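Local structure of probable glutaredoxin ssr2061 (Synechocystis sp., 4MJE) at residues K17-T22 with Q44-D49; Y21-C26 with R66-I71. The protein probably reduces low molecular weight disulfides and proteins as a glutathione-dependent disulfide oxidoreductase of the thioredoxin-fold class. The protein carries 1 engineered substitution. All coordinates share one frame; numbering follows the deposited sequence.

In the fold
Strand 18-22 comes first in the chain and takes part in both contacts. In interaction 1 helix 27-39 intervenes before strand 44-47 returns parallel to it, closing a beta-alpha-beta unit. In interaction 2 the chain runs on through helix 52-61 before 66-71 comes back antiparallel on the other edge of strand 18-22. Both loops start from the same strand, sharing Tyr21 and Thr22, and interaction 1 closes first, so they overlap rather than nest. Strand 18-22 thus lies between 44-47 and 70-73, with 76-79 beyond, in the four-stranded mixed sheet of a glutaredoxin. The loops also meet where Asp49 probably hydrogen-bonds Ser24.

Interaction 1. Residues K17-T22 with Q44-D49; sequences KIEIYT and QEYCID
This contact is the parallel strand pair of the N-terminal beta-alpha-beta unit, with helix 27-39 as its connection. Backbone bonds alternate along it, from Gln44 N to Ile18 O through to Ile48 N, which meets Thr22 O almost along the C=O axis at 2.9 Å. Tyr46 carries the face shared with Glu19 and Tyr21. Its CG lies anti to the carbonyl carbon (chi1 -55°). Its side chain and that of Tyr21 run side by side, pointing the same way, but their rings are turned against each other: T-shaped, planes at 68°, the CD2 edge of Tyr46 over the centre of the Tyr21 face. Tyr46 CD2 comes 3.6 Å from Tyr21 CE1. At the far end, Tyr46 OH donates to the anti lone pair of Glu19 OE1 at 2.6 Å. Glu19 OE2 forms a salt bridge with Arg61, which also bonds Tyr21 OH, so helix 52-61 ties this face together. An alanine in place of Tyr46 would probably leave the Tyr21 face less well packed and Glu19 less firmly placed. On the opposite face of this thioredoxin-fold sheet, toward helix 27-39, Thr22 OG1 donates to Glu45 OE2 at 2.7 Å. Thr22 OG1 sits between its backbone N and carbonyl carbon (chi1 64°). The extended Glu45 chain crosses it at about a right angle and accepts through its anti lone pair.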
loop_
_atom_site.group_PDB
_atom_site.type_symbol
_atom_site.label_atom_id
_atom_site.label_comp_id
_atom_site.label_asym_id
_atom_site.label_seq_id
_atom_site.Cartn_x
_atom_site.Cartn_y
_atom_site.Cartn_z
ATOM N N LYS A 17 2.979 3.999 -6.316
ATOM C CA LYS A 17 3.739 2.926 -5.692
ATOM C C LYS A 17 3.036 2.577 -4.371
ATOM O O LYS A 17 3.055 3.370 -3.420
ATOM C CB LYS A 17 5.174 3.421 -5.477
ATOM C CG LYS A 17 6.112 2.410 -4.872
ATOM C CD LYS A 17 7.401 3.089 -4.465
ATOM C CE LYS A 17 8.352 2.141 -3.792
ATOM N NZ LYS A 17 9.560 2.858 -3.306
ATOM N N ILE A 18 2.395 1.414 -4.326
ATOM C CA ILE A 18 1.623 0.989 -3.170
ATOM C C ILE A 18 2.244 -0.274 -2.602
ATOM O O ILE A 18 2.414 -1.261 -3.313
ATOM C CB ILE A 18 0.152 0.743 -3.538
ATOM C CG1 ILE A 18 -0.456 2.021 -4.140
ATOM C CG2 ILE A 18 -0.638 0.303 -2.318
ATOM C CD1 ILE A 18 -1.805 1.840 -4.797
ATOM N N GLU A 19 2.615 -0.230 -1.321
ATOM C CA GLU A 19 3.318 -1.321 -0.656
ATOM C C GLU A 19 2.611 -1.694 0.631
ATOM O O GLU A 19 2.200 -0.813 1.398
ATOM C CB GLU A 19 4.747 -0.925 -0.289
ATOM C CG GLU A 19 5.595 -0.464 -1.452
ATOM C CD GLU A 19 6.827 0.271 -0.978
ATOM O OE1 GLU A 19 7.907 -0.353 -0.881
ATOM O OE2 GLU A 19 6.724 1.476 -0.685
ATOM N N ILE A 20 2.491 -2.991 0.867
ATOM C CA ILE A 20 1.972 -3.460 2.145
ATOM C C ILE A 20 2.791 -4.637 2.649
ATOM O O ILE A 20 3.009 -5.603 1.914
ATOM C CB ILE A 20 0.465 -3.839 2.057
ATOM C CG1 ILE A 20 -0.050 -4.250 3.439
ATOM C CG2 ILE A 20 0.187 -4.920 1.000
ATOM C CD1 ILE A 20 -1.534 -4.418 3.527
ATOM N N TYR A 21 3.290 -4.507 3.883
ATOM C CA TYR A 21 3.998 -5.572 4.573
ATOM C C TYR A 21 3.002 -6.390 5.400
ATOM O O TYR A 21 2.168 -5.832 6.125
ATOM C CB TYR A 21 5.070 -5.038 5.529
ATOM C CG TYR A 21 6.185 -4.195 4.957
ATOM C CD1 TYR A 21 7.487 -4.675 4.892
ATOM C CD2 TYR A 21 5.964 -2.871 4.580
ATOM C CE1 TYR A 21 8.523 -3.872 4.427
ATOM C CE2 TYR A 21 6.993 -2.075 4.117
ATOM C CZ TYR A 21 8.248 -2.578 4.049
ATOM O OH TYR A 21 9.268 -1.762 3.620
ATOM N N THR A 22 3.090 -7.713 5.290
ATOM C CA THR A 22 2.093 -8.578 5.905
ATOM C C THR A 22 2.699 -9.858 6.472
ATOM O O THR A 22 3.802 -10.267 6.109
ATOM C CB THR A 22 1.069 -9.064 4.866
ATOM O OG1 THR A 22 1.754 -9.874 3.918
ATOM C CG2 THR A 22 0.376 -7.940 4.147
ATOM N N GLN A 44 2.087 -3.962 -4.344
ATOM C CA GLN A 44 3.118 -4.944 -4.007
ATOM C C GLN A 44 2.942 -5.345 -2.546
ATOM O O GLN A 44 2.881 -4.485 -1.651
ATOM C CB GLN A 44 4.504 -4.333 -4.236
ATOM C CG GLN A 44 5.629 -5.334 -4.316
ATOM C CD GLN A 44 5.600 -6.167 -5.574
ATOM O OE1 GLN A 44 4.863 -5.869 -6.515
ATOM N NE2 GLN A 44 6.425 -7.209 -5.610
ATOM N N GLU A 45 2.852 -6.645 -2.303
ATOM C CA GLU A 45 2.747 -7.162 -0.948
ATOM C C GLU A 45 4.072 -7.808 -0.566
ATOM O O GLU A 45 4.566 -8.704 -1.253
ATOM C CB GLU A 45 1.636 -8.212 -0.862
ATOM C CG GLU A 45 1.592 -8.939 0.489
ATOM C CD GLU A 45 0.632 -10.106 0.550
ATOM O OE1 GLU A 45 0.055 -10.526 -0.489
ATOM O OE2 GLU A 45 0.440 -10.629 1.670
ATOM N N TYR A 46 4.640 -7.337 0.540
ATOM C CA TYR A 46 5.837 -7.945 1.090
ATOM C C TYR A 46 5.352 -8.911 2.171
ATOM O O TYR A 46 5.100 -8.518 3.296
ATOM C CB TYR A 46 6.747 -6.872 1.675
ATOM C CG TYR A 46 7.102 -5.772 0.724
ATOM C CD1 TYR A 46 7.421 -6.038 -0.606
ATOM C CD2 TYR A 46 7.145 -4.463 1.141
ATOM C CE1 TYR A 46 7.777 -5.029 -1.480
ATOM C CE2 TYR A 46 7.483 -3.460 0.276
ATOM C CZ TYR A 46 7.809 -3.744 -1.036
ATOM O OH TYR A 46 8.176 -2.770 -1.930
ATOM N N CYS A 47 5.127 -10.159 1.786
ATOM C CA CYS A 47 4.740 -11.147 2.753
ATOM C C CYS A 47 5.976 -11.671 3.455
ATOM O O CYS A 47 6.830 -12.326 2.849
ATOM C CB CYS A 47 3.944 -12.258 2.090
ATOM S SG CYS A 47 3.422 -13.527 3.187
ATOM N N ILE A 48 6.064 -11.357 4.741
ATOM C CA ILE A 48 7.294 -11.581 5.477
ATOM C C ILE A 48 7.121 -12.618 6.575
ATOM O O ILE A 48 7.883 -12.604 7.549
ATOM C CB ILE A 48 7.889 -10.237 6.013
ATOM C CG1 ILE A 48 6.936 -9.523 6.974
ATOM C CG2 ILE A 48 8.211 -9.310 4.837
ATOM C CD1 ILE A 48 7.580 -8.338 7.735
ATOM N N ASP A 49 6.185 -13.559 6.388
ATOM C CA ASP A 49 6.019 -14.701 7.307
ATOM C C ASP A 49 7.376 -15.265 7.715
ATOM O O ASP A 49 8.156 -15.684 6.863
ATOM C CB ASP A 49 5.254 -15.868 6.656
ATOM C CG ASP A 49 3.837 -15.535 6.278
ATOM O OD1 ASP A 49 3.461 -14.358 6.212
ATOM O OD2 ASP A 49 3.079 -16.494 6.038
#

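Interaction 2. Residues Y21-C26 with R66-I71; sequences YTWSTC and RSLPQI
Leu68 lays its CD1 methyl over one face of the Trp23 indole. The methyl is 3.9 Å from the centroid of the five-membered ring and 26° off its normal, a CH-pi contact. Leu68 CD1 is nearest to Trp23 CG and CD1. The other methyl, CD2, turns to Tyr21 O. Leu68 CG lies anti to its carbonyl carbon (chi1 -63°), and its side chain crosses the indole obliquely. The next peptide bond, before Pro69, is cis, as in the cis-proline loop of thioredoxin folds. Pro69 CB packs 3.3 Å from Tyr21 O. Beyond it, Tyr21 and Gln70 form an antiparallel hydrogen-bonded pair. The bond from Tyr21 N to Gln70 O is 2.9 Å and nearly straight; that from Gln70 N to Tyr21 O is longer, at 3.3 Å. Gln70 NE2 bonds back to Ser67 O from above the carbonyl plane, while Gln70 OE1 accepts from His77, so both ends of the amide are held. Cys26, the N-cap of helix 27-39, caps a backbone N of its first turn through SG, which lies 4.4 Å from Leu68 O. It forms a probable CxxC redox pair with Cys29, here not disulfide-linked. That N-H and the helix start would probably stabilise a Cys26 thiolate.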
loop_
_atom_site.group_PDB
_atom_site.type_symbol
_atom_site.label_atom_id
_atom_site.label_comp_id
_atom_site.label_asym_id
_atom_site.label_seq_id
_atom_site.Cartn_x
_atom_site.Cartn_y
_atom_site.Cartn_z
ATOM N N TYR A 21 3.290 -4.507 3.883
ATOM C CA TYR A 21 3.998 -5.572 4.573
ATOM C C TYR A 21 3.002 -6.390 5.400
ATOM O O TYR A 21 2.168 -5.832 6.125
ATOM C CB TYR A 21 5.070 -5.038 5.529
ATOM C CG TYR A 21 6.185 -4.195 4.957
ATOM C CD1 TYR A 21 7.487 -4.675 4.892
ATOM C CD2 TYR A 21 5.964 -2.871 4.580
ATOM C CE1 TYR A 21 8.523 -3.872 4.427
ATOM C CE2 TYR A 21 6.993 -2.075 4.117
ATOM C CZ TYR A 21 8.248 -2.578 4.049
ATOM O OH TYR A 21 9.268 -1.762 3.620
ATOM N N THR A 22 3.090 -7.713 5.290
ATOM C CA THR A 22 2.093 -8.578 5.905
ATOM C C THR A 22 2.699 -9.858 6.472
ATOM O O THR A 22 3.802 -10.267 6.109
ATOM C CB THR A 22 1.069 -9.064 4.866
ATOM O OG1 THR A 22 1.754 -9.874 3.918
ATOM C CG2 THR A 22 0.376 -7.940 4.147
ATOM N N TRP A 23 1.925 -10.497 7.356
ATOM C CA TRP A 23 1.940 -11.943 7.473
ATOM C C TRP A 23 0.662 -12.433 6.788
ATOM O O TRP A 23 -0.403 -11.850 6.960
ATOM C CB TRP A 23 2.007 -12.396 8.944
ATOM C CG TRP A 23 3.395 -12.507 9.470
ATOM C CD1 TRP A 23 4.517 -11.934 8.942
ATOM C CD2 TRP A 23 3.820 -13.242 10.632
ATOM N NE1 TRP A 23 5.615 -12.271 9.699
ATOM C CE2 TRP A 23 5.212 -13.075 10.739
ATOM C CE3 TRP A 23 3.154 -14.019 11.594
ATOM C CZ2 TRP A 23 5.957 -13.662 11.761
ATOM C CZ3 TRP A 23 3.896 -14.584 12.612
ATOM C CH2 TRP A 23 5.277 -14.403 12.688
ATOM N N SER A 24 0.790 -13.487 5.991
ATOM C CA SER A 24 -0.293 -13.968 5.138
ATOM C C SER A 24 -1.546 -14.307 5.923
ATOM O O SER A 24 -2.675 -14.125 5.451
ATOM C CB SER A 24 0.159 -15.198 4.346
ATOM O OG SER A 24 0.537 -16.244 5.199
ATOM N N THR A 25 -1.354 -14.808 7.141
ATOM C CA THR A 25 -2.444 -15.334 7.959
ATOM C C THR A 25 -2.830 -14.410 9.118
ATOM O O THR A 25 -3.619 -14.784 9.982
ATOM C CB THR A 25 -2.065 -16.717 8.498
ATOM O OG1 THR A 25 -0.738 -16.651 9.033
ATOM C CG2 THR A 25 -2.106 -17.763 7.384
ATOM N N CYS A 26 -2.285 -13.204 9.137
ATOM C CA CYS A 26 -2.693 -12.220 10.136
ATOM C C CYS A 26 -4.040 -11.628 9.745
ATOM O O CYS A 26 -4.216 -11.191 8.605
ATOM C CB CYS A 26 -1.629 -11.132 10.215
ATOM S SG CYS A 26 -2.186 -9.586 11.027
ATOM N N ARG A 66 6.748 -2.624 14.503
ATOM C CA ARG A 66 6.794 -4.001 14.019
ATOM C C ARG A 66 5.405 -4.620 13.957
ATOM O O ARG A 66 5.262 -5.790 13.594
ATOM C CB ARG A 66 7.705 -4.842 14.903
ATOM C CG ARG A 66 9.155 -4.423 14.810
ATOM C CD ARG A 66 10.029 -5.206 15.746
ATOM N NE ARG A 66 11.405 -4.738 15.637
ATOM C CZ ARG A 66 11.906 -3.702 16.309
ATOM N NH1 ARG A 66 11.176 -3.026 17.186
ATOM N NH2 ARG A 66 13.167 -3.347 16.112
ATOM N N SER A 67 4.379 -3.854 14.316
ATOM C CA SER A 67 3.000 -4.326 14.158
ATOM C C SER A 67 2.709 -4.510 12.672
ATOM O O SER A 67 3.371 -3.893 11.823
ATOM C CB SER A 67 2.006 -3.348 14.797
ATOM O OG SER A 67 2.060 -2.072 14.169
ATOM N N LEU A 68 1.725 -5.350 12.361
ATOM C CA LEU A 68 1.345 -5.629 10.979
ATOM C C LEU A 68 -0.130 -5.324 10.765
ATOM O O LEU A 68 -0.938 -5.443 11.669
ATOM C CB LEU A 68 1.585 -7.105 10.658
ATOM C CG LEU A 68 3.036 -7.563 10.726
ATOM C CD1 LEU A 68 3.112 -9.069 10.622
ATOM C CD2 LEU A 68 3.842 -6.878 9.632
ATOM N N PRO A 69 -0.510 -4.924 9.557
ATOM C CA PRO A 69 0.344 -4.619 8.412
ATOM C C PRO A 69 0.966 -3.231 8.533
ATOM O O PRO A 69 0.596 -2.446 9.401
ATOM C CB PRO A 69 -0.651 -4.628 7.243
ATOM C CG PRO A 69 -1.894 -4.135 7.857
ATOM C CD PRO A 69 -1.934 -4.754 9.231
ATOM N N GLN A 70 1.882 -2.911 7.619
ATOM C CA GLN A 70 2.330 -1.520 7.426
ATOM C C GLN A 70 2.193 -1.186 5.943
ATOM O O GLN A 70 2.618 -1.964 5.083
ATOM C CB GLN A 70 3.776 -1.294 7.897
ATOM C CG GLN A 70 4.005 -1.587 9.381
ATOM C CD GLN A 70 3.264 -0.639 10.281
ATOM O OE1 GLN A 70 2.870 0.453 9.860
ATOM N NE2 GLN A 70 3.051 -1.047 11.526
ATOM N N ILE A 71 1.588 -0.044 5.668
ATOM C CA ILE A 71 1.242 0.373 4.324
ATOM C C ILE A 71 1.924 1.677 3.981
ATOM O O ILE A 71 1.959 2.583 4.788
ATOM C CB ILE A 71 -0.292 0.545 4.213
ATOM C CG1 ILE A 71 -0.983 -0.796 4.470
ATOM C CG2 ILE A 71 -0.704 1.100 2.856
ATOM C CD1 ILE A 71 -2.354 -0.664 5.062
#